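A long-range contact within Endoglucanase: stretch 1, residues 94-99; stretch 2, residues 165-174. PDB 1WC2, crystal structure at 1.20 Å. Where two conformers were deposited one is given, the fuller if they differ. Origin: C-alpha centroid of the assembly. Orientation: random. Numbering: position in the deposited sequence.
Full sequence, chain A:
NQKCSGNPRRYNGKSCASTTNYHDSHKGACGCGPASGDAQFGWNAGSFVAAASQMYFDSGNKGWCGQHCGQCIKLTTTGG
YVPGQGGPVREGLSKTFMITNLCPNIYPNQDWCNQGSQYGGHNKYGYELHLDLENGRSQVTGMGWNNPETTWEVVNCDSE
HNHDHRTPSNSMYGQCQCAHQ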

# COMPACT_ATOMS: atom_id res chain seq x y z
N SER A 94 -3.63 -11.65 7.03
CA SER A 94 -2.92 -11.23 5.83
C SER A 94 -3.79 -11.10 4.59
O SER A 94 -4.63 -11.97 4.30
CB SER A 94 -1.77 -12.19 5.52
OG SER A 94 -2.25 -13.43 5.03
N LYS A 95 -3.54 -10.04 3.83
CA LYS A 95 -4.16 -9.81 2.53
C LYS A 95 -3.10 -9.19 1.62
O LYS A 95 -2.10 -8.63 2.10
CB LYS A 95 -5.36 -8.85 2.63
CG LYS A 95 -6.60 -9.41 3.33
CD LYS A 95 -7.21 -10.59 2.61
CE LYS A 95 -8.53 -11.03 3.25
NZ LYS A 95 -9.05 -12.30 2.67
N THR A 96 -3.34 -9.27 0.31
CA THR A 96 -2.43 -8.75 -0.70
C THR A 96 -3.05 -7.55 -1.43
O THR A 96 -4.22 -7.59 -1.85
CB THR A 96 -2.07 -9.88 -1.68
OG1 THR A 96 -1.29 -10.87 -1.01
CG2 THR A 96 -1.20 -9.38 -2.84
N PHE A 97 -2.24 -6.51 -1.61
CA PHE A 97 -2.66 -5.24 -2.19
C PHE A 97 -1.84 -4.96 -3.44
O PHE A 97 -0.61 -5.06 -3.43
CB PHE A 97 -2.48 -4.10 -1.18
CG PHE A 97 -3.30 -4.27 0.07
CD1 PHE A 97 -2.88 -5.12 1.08
CD2 PHE A 97 -4.51 -3.61 0.23
CE1 PHE A 97 -3.65 -5.33 2.22
CE2 PHE A 97 -5.28 -3.80 1.38
CZ PHE A 97 -4.85 -4.66 2.37
N MET A 98 -2.49 -4.55 -4.52
CA MET A 98 -1.80 -4.07 -5.72
C MET A 98 -1.51 -2.57 -5.60
O MET A 98 -2.43 -1.80 -5.30
CB MET A 98 -2.62 -4.33 -6.98
CG MET A 98 -1.93 -3.83 -8.25
SD MET A 98 -2.87 -4.17 -9.77
CE MET A 98 -2.52 -5.96 -9.96
N ILE A 99 -0.27 -2.17 -5.88
CA ILE A 99 0.07 -0.75 -5.94
C ILE A 99 -0.54 -0.15 -7.23
O ILE A 99 -0.16 -0.54 -8.34
CB ILE A 99 1.60 -0.53 -5.90
CG1 ILE A 99 2.16 -0.98 -4.54
CG2 ILE A 99 1.95 0.93 -6.18
CD1 ILE A 99 3.69 -1.08 -4.48
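Stretch 2 165-174: HRTPSNSMYG

Residues 94-99 form an extended strand that continues later in the chain. Residues 165-174 begin as a loop and pass into a short helix, with 170-173 helical. The loop runs beside the strand in the same general direction, so low numbers face low numbers: Arg-166 lies by Lys-95, Thr-167 by Thr-96 and Pro-168 by Met-98. Met-98 CA and Pro-168 CA lie 6.6 Å apart; Phe-97 CA and Thr-167 CA are closer, at 5.9 Å. The backbone turns into the helix at Ser-169, the N-cap residue. Ser-169 OG accepts a hydrogen bond from Met-172 N at 3.2 Å, and Ser-169 O accepts one from Tyr-173 N, also at 3.2 Å.

One direct hydrogen bond joins the stretches. Thr-167 OG1 donates to Thr-96 O at 2.7 Å, so a side chain of the loop meets the strand backbone. A water reinforces this point. Water 1 accepts from Thr-96 N at 2.9 Å and donates to Thr-167 OG1 at 2.8 Å. The Thr-167 hydroxyl therefore both gives and receives a hydrogen bond. The methyl groups of the two threonines also meet, with Thr-96 CG2 3.8 Å from Thr-167 CG2.

Met-98 has the largest area covered by the other stretch. Its chi1 and chi2 are both t, which extends the side chain toward the start of the helix. Met-98 CE lies 3.8 Å from Pro-168 CB and 3.8 Å from Tyr-173 CB. Met-98 CE is also 3.5 Å from Pro-168 O and 3.5 Å from Ser-169 O. The sulfur approaches the Tyr-173 ring obliquely.

At the other end, Lys-95 CE is 4.1 Å from Arg-166 NH2. Lys-95 NZ is equally near Arg-166 NH2, at 4.1 Å. These are like charges, but both atoms have hydrogen-bond partners just outside the stretches.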

# COMPACT_ATOMS: atom_id res chain seq x y z
N HIS A 165 -10.66 -12.47 -4.61
CA HIS A 165 -10.81 -11.80 -5.89
C HIS A 165 -10.64 -10.28 -5.77
O HIS A 165 -10.43 -9.62 -6.78
CB HIS A 165 -12.15 -12.14 -6.55
CG HIS A 165 -12.31 -13.59 -6.89
ND1 HIS A 165 -13.55 -14.17 -7.06
CD2 HIS A 165 -11.41 -14.58 -7.08
CE1 HIS A 165 -13.40 -15.46 -7.34
NE2 HIS A 165 -12.11 -15.73 -7.36
N ARG A 166 -10.74 -9.73 -4.56
CA ARG A 166 -10.51 -8.30 -4.35
C ARG A 166 -9.07 -7.90 -4.65
O ARG A 166 -8.83 -6.76 -4.97
CB ARG A 166 -10.91 -7.88 -2.93
CG ARG A 166 -12.41 -7.89 -2.69
CD ARG A 166 -12.83 -7.63 -1.26
NE ARG A 166 -12.36 -8.68 -0.36
CZ ARG A 166 -12.60 -8.72 0.95
NH1 ARG A 166 -13.34 -7.79 1.53
NH2 ARG A 166 -12.12 -9.72 1.68
N THR A 167 -8.11 -8.82 -4.53
CA THR A 167 -6.74 -8.53 -4.99
C THR A 167 -6.75 -8.59 -6.51
O THR A 167 -7.03 -9.66 -7.06
CB THR A 167 -5.75 -9.58 -4.45
OG1 THR A 167 -5.69 -9.53 -3.02
CG2 THR A 167 -4.32 -9.32 -4.96
N PRO A 168 -6.47 -7.50 -7.22
CA PRO A 168 -6.49 -7.55 -8.69
C PRO A 168 -5.48 -8.53 -9.30
O PRO A 168 -4.39 -8.72 -8.76
CB PRO A 168 -6.17 -6.11 -9.10
CG PRO A 168 -6.57 -5.30 -7.92
CD PRO A 168 -6.15 -6.14 -6.75
N SER A 169 -5.86 -9.12 -10.42
CA SER A 169 -4.98 -9.97 -11.21
C SER A 169 -4.02 -9.17 -12.09
O SER A 169 -4.22 -7.97 -12.34
CB SER A 169 -5.83 -10.88 -12.11
OG SER A 169 -6.50 -10.09 -13.06
N ASN A 170 -2.99 -9.83 -12.59
CA ASN A 170 -2.12 -9.22 -13.58
C ASN A 170 -2.87 -8.78 -14.84
O ASN A 170 -2.56 -7.74 -15.41
CB ASN A 170 -0.95 -10.15 -13.93
CG ASN A 170 0.01 -10.35 -12.76
OD1 ASN A 170 0.37 -9.39 -12.06
ND2 ASN A 170 0.43 -11.59 -12.54
N SER A 171 -3.86 -9.56 -15.27
CA SER A 171 -4.71 -9.19 -16.39
C SER A 171 -5.40 -7.84 -16.17
O SER A 171 -5.49 -7.01 -17.07
CB SER A 171 -5.77 -10.27 -16.64
OG SER A 171 -6.73 -9.84 -17.61
N MET A 172 -5.92 -7.63 -14.96
CA MET A 172 -6.53 -6.36 -14.61
C MET A 172 -5.54 -5.21 -14.68
O MET A 172 -5.86 -4.15 -15.24
CB MET A 172 -7.19 -6.45 -13.23
CG MET A 172 -8.43 -7.34 -13.26
SD MET A 172 -8.97 -7.97 -11.69
CE MET A 172 -9.52 -6.68 -11.10
N TYR A 173 -4.33 -5.40 -14.17
CA TYR A 173 -3.31 -4.35 -14.27
C TYR A 173 -2.99 -4.03 -15.75
O TYR A 173 -2.67 -2.89 -16.09
CB TYR A 173 -2.03 -4.69 -13.48
CG TYR A 173 -1.04 -3.55 -13.62
CD1 TYR A 173 -1.32 -2.29 -13.10
CD2 TYR A 173 0.14 -3.71 -14.33
CE1 TYR A 173 -0.43 -1.23 -13.28
CE2 TYR A 173 1.03 -2.65 -14.51
CZ TYR A 173 0.72 -1.41 -13.99
OH TYR A 173 1.54 -0.32 -14.16
N GLY A 174 -3.11 -5.02 -16.63
CA GLY A 174 -2.92 -4.81 -18.06
C GLY A 174 -3.83 -3.77 -18.70
O GLY A 174 -3.52 -3.26 -19.77
O HOH W 1 -5.66 -10.83 -0.58